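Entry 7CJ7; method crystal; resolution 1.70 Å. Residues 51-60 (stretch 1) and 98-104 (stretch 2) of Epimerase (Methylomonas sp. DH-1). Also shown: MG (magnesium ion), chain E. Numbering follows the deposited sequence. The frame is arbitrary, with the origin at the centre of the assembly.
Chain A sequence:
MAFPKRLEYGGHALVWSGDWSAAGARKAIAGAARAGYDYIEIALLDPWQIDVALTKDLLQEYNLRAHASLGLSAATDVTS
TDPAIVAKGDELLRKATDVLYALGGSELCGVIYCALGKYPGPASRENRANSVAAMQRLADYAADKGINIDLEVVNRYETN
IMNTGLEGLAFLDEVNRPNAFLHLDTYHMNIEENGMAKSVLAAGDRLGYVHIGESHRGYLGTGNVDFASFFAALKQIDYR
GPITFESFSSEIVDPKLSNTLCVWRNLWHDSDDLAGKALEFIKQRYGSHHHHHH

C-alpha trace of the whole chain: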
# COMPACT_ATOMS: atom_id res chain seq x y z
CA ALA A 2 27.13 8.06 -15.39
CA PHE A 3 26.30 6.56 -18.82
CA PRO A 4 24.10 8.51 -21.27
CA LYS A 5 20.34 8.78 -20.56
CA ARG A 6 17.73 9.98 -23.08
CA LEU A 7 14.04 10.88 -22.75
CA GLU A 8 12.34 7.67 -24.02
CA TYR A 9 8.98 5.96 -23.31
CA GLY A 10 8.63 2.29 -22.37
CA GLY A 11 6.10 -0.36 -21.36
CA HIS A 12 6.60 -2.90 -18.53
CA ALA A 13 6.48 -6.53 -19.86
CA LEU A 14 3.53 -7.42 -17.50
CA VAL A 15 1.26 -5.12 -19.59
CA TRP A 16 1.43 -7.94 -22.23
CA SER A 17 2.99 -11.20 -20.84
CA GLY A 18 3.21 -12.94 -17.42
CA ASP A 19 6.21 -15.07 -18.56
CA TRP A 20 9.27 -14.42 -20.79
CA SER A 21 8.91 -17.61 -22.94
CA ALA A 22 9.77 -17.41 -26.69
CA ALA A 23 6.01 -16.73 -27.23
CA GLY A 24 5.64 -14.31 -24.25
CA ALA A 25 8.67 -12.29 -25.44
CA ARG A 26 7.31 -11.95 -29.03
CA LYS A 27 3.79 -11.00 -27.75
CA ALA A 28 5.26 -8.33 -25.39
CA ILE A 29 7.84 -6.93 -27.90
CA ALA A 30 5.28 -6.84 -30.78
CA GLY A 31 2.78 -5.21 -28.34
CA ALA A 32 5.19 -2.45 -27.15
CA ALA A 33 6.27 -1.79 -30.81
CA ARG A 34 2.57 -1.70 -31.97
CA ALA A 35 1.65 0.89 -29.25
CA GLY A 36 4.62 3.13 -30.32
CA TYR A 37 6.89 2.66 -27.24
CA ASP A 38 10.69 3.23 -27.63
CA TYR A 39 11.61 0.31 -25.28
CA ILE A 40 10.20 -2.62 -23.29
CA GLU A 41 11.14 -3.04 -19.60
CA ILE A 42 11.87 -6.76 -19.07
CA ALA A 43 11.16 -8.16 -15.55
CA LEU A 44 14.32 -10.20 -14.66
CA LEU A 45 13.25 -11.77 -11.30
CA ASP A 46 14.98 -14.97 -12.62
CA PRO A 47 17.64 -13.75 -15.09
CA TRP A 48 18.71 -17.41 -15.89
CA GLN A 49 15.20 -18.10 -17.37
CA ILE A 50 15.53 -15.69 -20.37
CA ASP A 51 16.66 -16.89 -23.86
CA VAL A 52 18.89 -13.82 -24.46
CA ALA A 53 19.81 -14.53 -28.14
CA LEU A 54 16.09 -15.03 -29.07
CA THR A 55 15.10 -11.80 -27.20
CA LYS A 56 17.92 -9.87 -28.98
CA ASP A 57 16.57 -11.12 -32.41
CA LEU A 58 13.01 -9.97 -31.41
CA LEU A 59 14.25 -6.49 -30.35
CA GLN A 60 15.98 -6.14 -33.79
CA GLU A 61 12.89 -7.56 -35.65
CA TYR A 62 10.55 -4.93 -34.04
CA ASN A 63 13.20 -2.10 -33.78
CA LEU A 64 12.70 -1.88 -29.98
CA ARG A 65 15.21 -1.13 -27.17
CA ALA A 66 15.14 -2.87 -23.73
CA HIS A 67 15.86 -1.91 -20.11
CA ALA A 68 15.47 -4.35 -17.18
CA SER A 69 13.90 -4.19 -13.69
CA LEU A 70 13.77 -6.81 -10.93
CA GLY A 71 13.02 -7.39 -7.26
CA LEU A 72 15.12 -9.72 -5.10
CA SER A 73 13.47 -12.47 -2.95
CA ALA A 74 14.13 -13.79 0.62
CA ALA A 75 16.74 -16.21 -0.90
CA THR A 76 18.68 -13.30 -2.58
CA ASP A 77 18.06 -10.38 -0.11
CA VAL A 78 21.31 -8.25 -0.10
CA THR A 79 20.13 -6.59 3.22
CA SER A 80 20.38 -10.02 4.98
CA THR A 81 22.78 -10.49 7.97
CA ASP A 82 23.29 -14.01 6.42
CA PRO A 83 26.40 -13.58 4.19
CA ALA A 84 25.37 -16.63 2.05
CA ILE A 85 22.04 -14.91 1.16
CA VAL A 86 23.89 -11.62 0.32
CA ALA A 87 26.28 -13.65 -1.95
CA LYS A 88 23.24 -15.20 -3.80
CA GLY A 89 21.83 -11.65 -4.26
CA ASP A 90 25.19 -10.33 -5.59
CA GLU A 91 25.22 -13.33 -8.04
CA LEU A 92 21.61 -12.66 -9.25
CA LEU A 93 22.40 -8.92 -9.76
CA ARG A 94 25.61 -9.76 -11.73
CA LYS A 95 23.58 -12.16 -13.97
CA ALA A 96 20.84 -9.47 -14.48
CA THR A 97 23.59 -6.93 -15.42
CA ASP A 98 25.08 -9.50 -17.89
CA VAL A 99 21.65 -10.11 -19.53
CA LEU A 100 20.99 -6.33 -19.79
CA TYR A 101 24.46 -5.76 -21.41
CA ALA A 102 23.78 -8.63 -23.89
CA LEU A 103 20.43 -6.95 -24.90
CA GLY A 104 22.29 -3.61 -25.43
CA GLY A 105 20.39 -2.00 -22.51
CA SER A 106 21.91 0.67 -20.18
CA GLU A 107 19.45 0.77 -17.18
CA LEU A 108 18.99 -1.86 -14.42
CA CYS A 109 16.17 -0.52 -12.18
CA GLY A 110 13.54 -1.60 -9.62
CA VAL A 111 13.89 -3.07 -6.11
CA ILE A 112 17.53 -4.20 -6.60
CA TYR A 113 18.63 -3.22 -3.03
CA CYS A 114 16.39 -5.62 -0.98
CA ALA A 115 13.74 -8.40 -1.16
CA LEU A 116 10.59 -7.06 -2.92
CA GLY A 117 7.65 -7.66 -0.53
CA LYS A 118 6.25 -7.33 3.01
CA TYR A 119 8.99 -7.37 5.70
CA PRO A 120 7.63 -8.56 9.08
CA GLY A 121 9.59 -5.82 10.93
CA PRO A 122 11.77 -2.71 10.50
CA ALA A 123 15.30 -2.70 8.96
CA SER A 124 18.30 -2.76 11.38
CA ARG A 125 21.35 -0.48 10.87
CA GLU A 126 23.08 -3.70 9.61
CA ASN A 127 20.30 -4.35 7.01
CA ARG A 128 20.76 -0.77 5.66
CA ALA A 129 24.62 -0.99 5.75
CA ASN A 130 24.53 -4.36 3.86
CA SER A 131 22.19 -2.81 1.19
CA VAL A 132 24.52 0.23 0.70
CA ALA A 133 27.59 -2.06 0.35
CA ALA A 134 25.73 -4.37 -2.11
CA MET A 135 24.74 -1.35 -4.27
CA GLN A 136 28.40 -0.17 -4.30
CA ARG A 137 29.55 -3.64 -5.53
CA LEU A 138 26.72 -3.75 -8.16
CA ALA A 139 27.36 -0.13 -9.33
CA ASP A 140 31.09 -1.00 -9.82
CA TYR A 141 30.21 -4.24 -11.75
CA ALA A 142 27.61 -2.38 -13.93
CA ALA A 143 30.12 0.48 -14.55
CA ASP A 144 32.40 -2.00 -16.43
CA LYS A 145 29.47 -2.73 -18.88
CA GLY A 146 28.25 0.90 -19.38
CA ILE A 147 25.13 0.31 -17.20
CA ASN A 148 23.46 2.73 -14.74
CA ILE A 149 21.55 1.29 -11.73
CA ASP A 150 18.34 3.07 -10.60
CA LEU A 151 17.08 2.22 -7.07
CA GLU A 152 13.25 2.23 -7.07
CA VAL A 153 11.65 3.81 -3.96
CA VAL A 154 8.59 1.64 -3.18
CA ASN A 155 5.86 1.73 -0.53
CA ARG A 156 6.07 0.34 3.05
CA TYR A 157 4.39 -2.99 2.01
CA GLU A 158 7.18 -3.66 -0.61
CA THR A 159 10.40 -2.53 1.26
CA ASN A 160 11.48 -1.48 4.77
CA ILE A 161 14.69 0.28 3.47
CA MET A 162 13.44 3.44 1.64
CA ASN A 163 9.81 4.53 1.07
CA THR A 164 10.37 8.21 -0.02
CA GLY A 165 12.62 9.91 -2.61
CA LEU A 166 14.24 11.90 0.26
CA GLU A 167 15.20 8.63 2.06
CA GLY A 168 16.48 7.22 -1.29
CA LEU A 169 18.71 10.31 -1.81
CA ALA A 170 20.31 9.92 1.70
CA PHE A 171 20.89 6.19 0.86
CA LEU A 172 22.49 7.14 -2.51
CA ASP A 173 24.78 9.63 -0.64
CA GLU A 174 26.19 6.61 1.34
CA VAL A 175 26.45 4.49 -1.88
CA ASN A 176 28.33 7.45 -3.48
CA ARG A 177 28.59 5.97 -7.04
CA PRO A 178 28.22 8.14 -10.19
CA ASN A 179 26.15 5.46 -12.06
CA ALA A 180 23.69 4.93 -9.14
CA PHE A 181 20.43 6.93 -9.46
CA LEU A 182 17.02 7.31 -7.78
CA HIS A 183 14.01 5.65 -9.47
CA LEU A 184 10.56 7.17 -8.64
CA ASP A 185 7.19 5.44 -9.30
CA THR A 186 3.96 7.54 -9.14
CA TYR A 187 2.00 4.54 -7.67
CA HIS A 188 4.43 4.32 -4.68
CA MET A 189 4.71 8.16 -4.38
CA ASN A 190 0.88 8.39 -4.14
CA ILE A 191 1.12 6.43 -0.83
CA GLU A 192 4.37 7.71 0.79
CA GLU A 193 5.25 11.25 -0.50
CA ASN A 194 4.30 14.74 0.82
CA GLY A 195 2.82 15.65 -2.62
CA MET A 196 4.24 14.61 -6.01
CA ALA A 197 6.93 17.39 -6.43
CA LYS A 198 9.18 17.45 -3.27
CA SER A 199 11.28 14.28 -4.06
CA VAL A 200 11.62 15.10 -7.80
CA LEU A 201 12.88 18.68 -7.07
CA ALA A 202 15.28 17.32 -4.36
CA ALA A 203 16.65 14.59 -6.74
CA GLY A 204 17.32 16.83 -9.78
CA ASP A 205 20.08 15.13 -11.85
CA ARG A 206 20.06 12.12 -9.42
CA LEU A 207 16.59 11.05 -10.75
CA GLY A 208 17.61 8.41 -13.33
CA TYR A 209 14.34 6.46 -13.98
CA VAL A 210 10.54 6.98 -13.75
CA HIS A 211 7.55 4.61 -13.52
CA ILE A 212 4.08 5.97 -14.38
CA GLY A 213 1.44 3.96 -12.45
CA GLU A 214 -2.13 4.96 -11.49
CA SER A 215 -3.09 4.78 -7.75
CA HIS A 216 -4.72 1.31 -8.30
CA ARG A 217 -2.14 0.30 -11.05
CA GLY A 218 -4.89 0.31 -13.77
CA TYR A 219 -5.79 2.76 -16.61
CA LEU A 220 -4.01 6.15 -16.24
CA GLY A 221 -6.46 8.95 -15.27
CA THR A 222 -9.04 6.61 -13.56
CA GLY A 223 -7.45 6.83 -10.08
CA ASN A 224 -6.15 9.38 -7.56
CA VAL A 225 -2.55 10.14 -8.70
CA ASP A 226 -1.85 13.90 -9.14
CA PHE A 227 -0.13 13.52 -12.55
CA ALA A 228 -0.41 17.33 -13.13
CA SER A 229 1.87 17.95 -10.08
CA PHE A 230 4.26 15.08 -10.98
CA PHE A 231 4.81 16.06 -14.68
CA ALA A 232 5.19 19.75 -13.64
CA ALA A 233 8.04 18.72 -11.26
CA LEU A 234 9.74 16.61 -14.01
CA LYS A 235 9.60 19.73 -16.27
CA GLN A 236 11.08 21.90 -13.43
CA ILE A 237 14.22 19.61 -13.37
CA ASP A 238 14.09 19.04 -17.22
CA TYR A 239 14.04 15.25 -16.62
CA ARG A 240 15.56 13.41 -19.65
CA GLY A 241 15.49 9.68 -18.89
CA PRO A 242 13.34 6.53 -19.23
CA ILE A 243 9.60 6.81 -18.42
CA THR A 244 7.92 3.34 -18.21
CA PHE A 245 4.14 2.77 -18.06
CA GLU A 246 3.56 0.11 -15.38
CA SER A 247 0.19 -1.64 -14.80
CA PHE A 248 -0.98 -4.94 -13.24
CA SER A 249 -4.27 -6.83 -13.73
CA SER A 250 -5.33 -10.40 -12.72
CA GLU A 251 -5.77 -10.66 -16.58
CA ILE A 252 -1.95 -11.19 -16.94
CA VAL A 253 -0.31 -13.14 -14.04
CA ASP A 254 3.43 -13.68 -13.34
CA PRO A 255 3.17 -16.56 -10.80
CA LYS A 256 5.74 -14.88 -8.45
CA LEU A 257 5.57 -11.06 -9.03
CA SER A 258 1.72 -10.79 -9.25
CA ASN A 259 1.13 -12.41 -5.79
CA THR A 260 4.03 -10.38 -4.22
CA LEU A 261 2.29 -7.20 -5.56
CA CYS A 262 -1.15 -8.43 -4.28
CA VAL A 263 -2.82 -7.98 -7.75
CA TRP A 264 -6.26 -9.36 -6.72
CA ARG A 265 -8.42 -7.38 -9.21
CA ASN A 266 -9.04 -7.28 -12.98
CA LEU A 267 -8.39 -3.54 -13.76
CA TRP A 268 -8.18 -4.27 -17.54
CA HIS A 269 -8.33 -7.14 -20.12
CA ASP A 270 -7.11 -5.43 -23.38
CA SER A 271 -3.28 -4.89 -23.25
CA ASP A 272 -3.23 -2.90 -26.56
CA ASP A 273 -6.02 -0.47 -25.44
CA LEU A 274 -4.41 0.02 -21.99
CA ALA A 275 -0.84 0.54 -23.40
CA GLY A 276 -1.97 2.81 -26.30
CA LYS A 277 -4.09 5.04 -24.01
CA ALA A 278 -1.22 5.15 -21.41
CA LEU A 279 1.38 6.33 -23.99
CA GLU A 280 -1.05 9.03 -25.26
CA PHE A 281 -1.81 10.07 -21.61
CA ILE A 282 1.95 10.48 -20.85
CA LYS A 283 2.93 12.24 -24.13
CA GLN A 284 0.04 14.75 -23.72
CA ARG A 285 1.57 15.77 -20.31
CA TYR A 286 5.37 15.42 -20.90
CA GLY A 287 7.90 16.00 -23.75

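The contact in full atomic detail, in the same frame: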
# COMPACT_ATOMS: atom_id res chain seq x y z
N ASP A 51 15.88 -16.55 -22.64
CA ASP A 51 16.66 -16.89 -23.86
C ASP A 51 17.14 -15.57 -24.47
O ASP A 51 16.38 -14.93 -25.19
CB ASP A 51 15.85 -17.73 -24.86
CG ASP A 51 16.66 -18.20 -26.06
OD1 ASP A 51 17.69 -17.56 -26.38
OD2 ASP A 51 16.23 -19.18 -26.70
N VAL A 52 18.37 -15.18 -24.15
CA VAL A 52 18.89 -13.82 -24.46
C VAL A 52 19.03 -13.64 -25.97
O VAL A 52 18.60 -12.60 -26.48
CB VAL A 52 20.22 -13.56 -23.73
CG1 VAL A 52 20.77 -12.20 -24.10
CG2 VAL A 52 20.05 -13.71 -22.23
N ALA A 53 19.59 -14.62 -26.68
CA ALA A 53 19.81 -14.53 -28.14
C ALA A 53 18.45 -14.34 -28.85
O ALA A 53 18.36 -13.48 -29.75
CB ALA A 53 20.55 -15.74 -28.62
N LEU A 54 17.43 -15.09 -28.44
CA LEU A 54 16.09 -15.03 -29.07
C LEU A 54 15.49 -13.64 -28.81
O LEU A 54 14.97 -13.03 -29.75
CB LEU A 54 15.22 -16.14 -28.47
CG LEU A 54 13.83 -16.30 -29.06
CD1 LEU A 54 13.34 -17.73 -28.87
CD2 LEU A 54 12.85 -15.33 -28.45
N THR A 55 15.64 -13.13 -27.59
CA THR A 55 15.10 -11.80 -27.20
C THR A 55 15.80 -10.73 -28.04
O THR A 55 15.11 -9.83 -28.54
CB THR A 55 15.23 -11.55 -25.70
OG1 THR A 55 14.44 -12.53 -25.02
CG2 THR A 55 14.79 -10.16 -25.29
N LYS A 56 17.12 -10.81 -28.15
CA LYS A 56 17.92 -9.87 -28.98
C LYS A 56 17.36 -9.84 -30.42
O LYS A 56 17.13 -8.75 -30.94
CB LYS A 56 19.39 -10.26 -28.89
CG LYS A 56 20.32 -9.45 -29.77
CD LYS A 56 19.93 -8.01 -29.88
CE LYS A 56 20.56 -7.12 -28.84
NZ LYS A 56 21.01 -5.85 -29.45
N ASP A 57 17.12 -11.01 -31.03
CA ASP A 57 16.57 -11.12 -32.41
C ASP A 57 15.21 -10.42 -32.47
O ASP A 57 14.94 -9.73 -33.48
CB ASP A 57 16.45 -12.58 -32.85
CG ASP A 57 17.78 -13.26 -33.13
OD1 ASP A 57 18.81 -12.54 -33.22
OD2 ASP A 57 17.77 -14.51 -33.28
N LEU A 58 14.37 -10.58 -31.45
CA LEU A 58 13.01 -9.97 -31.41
C LEU A 58 13.14 -8.45 -31.34
O LEU A 58 12.40 -7.75 -32.05
CB LEU A 58 12.20 -10.53 -30.23
CG LEU A 58 11.72 -11.96 -30.40
CD1 LEU A 58 11.17 -12.50 -29.09
CD2 LEU A 58 10.67 -12.04 -31.51
N LEU A 59 14.04 -7.95 -30.48
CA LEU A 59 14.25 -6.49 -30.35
C LEU A 59 14.64 -5.92 -31.72
O LEU A 59 14.12 -4.87 -32.08
CB LEU A 59 15.31 -6.21 -29.28
CG LEU A 59 14.87 -6.55 -27.86
CD1 LEU A 59 16.00 -6.33 -26.87
CD2 LEU A 59 13.65 -5.72 -27.46
N GLN A 60 15.52 -6.60 -32.45
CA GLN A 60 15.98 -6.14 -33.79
C GLN A 60 14.80 -6.19 -34.78
O GLN A 60 14.58 -5.21 -35.51
CB GLN A 60 17.13 -7.03 -34.27
CG GLN A 60 18.38 -6.89 -33.43
CD GLN A 60 19.45 -7.85 -33.89
OE1 GLN A 60 19.35 -9.06 -33.70
NE2 GLN A 60 20.48 -7.32 -34.53
N ASP A 98 24.52 -8.79 -16.71
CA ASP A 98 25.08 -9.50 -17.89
C ASP A 98 24.00 -9.60 -18.97
O ASP A 98 24.31 -9.38 -20.16
CB ASP A 98 25.60 -10.89 -17.52
CG ASP A 98 26.85 -10.90 -16.64
OD1 ASP A 98 27.48 -9.83 -16.47
OD2 ASP A 98 27.20 -11.99 -16.17
N VAL A 99 22.78 -9.95 -18.58
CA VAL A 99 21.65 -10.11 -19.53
C VAL A 99 21.36 -8.74 -20.15
O VAL A 99 21.22 -8.67 -21.38
CB VAL A 99 20.40 -10.69 -18.84
CG1 VAL A 99 19.16 -10.55 -19.72
CG2 VAL A 99 20.63 -12.13 -18.45
N LEU A 100 21.30 -7.70 -19.32
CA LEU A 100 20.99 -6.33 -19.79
C LEU A 100 22.06 -5.90 -20.80
O LEU A 100 21.69 -5.41 -21.87
CB LEU A 100 20.95 -5.39 -18.59
CG LEU A 100 20.73 -3.91 -18.91
CD1 LEU A 100 19.38 -3.68 -19.56
CD2 LEU A 100 20.85 -3.09 -17.64
N TYR A 101 23.34 -6.11 -20.49
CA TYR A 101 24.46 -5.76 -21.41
C TYR A 101 24.28 -6.49 -22.74
O TYR A 101 24.45 -5.86 -23.81
CB TYR A 101 25.82 -6.11 -20.80
CG TYR A 101 26.98 -5.84 -21.73
CD1 TYR A 101 27.54 -4.58 -21.84
CD2 TYR A 101 27.48 -6.84 -22.54
CE1 TYR A 101 28.60 -4.33 -22.69
CE2 TYR A 101 28.53 -6.61 -23.41
CZ TYR A 101 29.09 -5.34 -23.48
OH TYR A 101 30.14 -5.13 -24.33
N ALA A 102 23.93 -7.77 -22.70
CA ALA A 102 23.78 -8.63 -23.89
C ALA A 102 22.63 -8.12 -24.77
O ALA A 102 22.69 -8.30 -26.01
CB ALA A 102 23.60 -10.07 -23.48
N LEU A 103 21.61 -7.49 -24.18
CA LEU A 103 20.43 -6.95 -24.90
C LEU A 103 20.68 -5.51 -25.34
O LEU A 103 19.75 -4.92 -25.93
CB LEU A 103 19.19 -7.05 -24.02
CG LEU A 103 18.75 -8.48 -23.72
CD1 LEU A 103 17.52 -8.49 -22.84
CD2 LEU A 103 18.49 -9.24 -25.02
N GLY A 104 21.87 -4.97 -25.06
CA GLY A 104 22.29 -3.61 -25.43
C GLY A 104 21.59 -2.56 -24.60
O GLY A 104 21.52 -1.41 -25.05
MG MG E . 20.79 -12.81 -32.98
O HOH W 1 20.79 -12.98 -31.09
O HOH W 2 20.14 -15.24 -33.09
O HOH W 3 21.08 -10.87 -33.25
O HOH W 4 22.91 -13.24 -33.30

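Two helical segments meet here at a shallow angle: the helix of 52-60 and the last turn of the helix 98-102 run in broadly the same direction, their axes 36° apart and 10.5 Å distant at closest approach. The backbones draw nearest where the second helix ends, with K56 CA and L103 CA 5.6 Å apart, against 6.8 Å between V52 CA and V99 CA.

The start of the first helix and the end of the second are finished locally. D51 caps the first helix, its OD1 accepting from L54 N at 3.2 Å, while T55 OG1 returns a bond to D51 O at 3.1 Å. At the C-terminal end of the second helix, G104 closes a Schellman motif with positive phi, a conformation that favours glycine; its N donates to Y101 O at 3.0 Å.

No hydrogen bond crosses between the stretches, so the contact rests on apolar packing. L103 is its centre and loses the most area. Its CA-to-CB bond points sideways, yet the m,t rotamer brings the end of the side chain in against the first helix. There L103 CD2 lies 3.8 Å from V52 CG1, 3.8 Å from T55 CG2 and 4.3 Å from L59 CD1: residues at spacings of three, four and seven, which place their side chains along one helix face. V52 points toward the partner and reaches two further residues, with its CG1 3.6 Å from A102 CB and its CG2 4.1 Å from V99 CG1. The small alanine methyl thus meets valine directly.

K56 flanks this packing with its aliphatic chain, CE lying 3.7 Å from both A102 O and L103 O. Away from the contact, D57 OD1 binds magnesium at 2.0 Å. Three of the metal's waters donate back to the same helix; water 1 donates to A53 O, its oxygen 2.8 Å from A53 O.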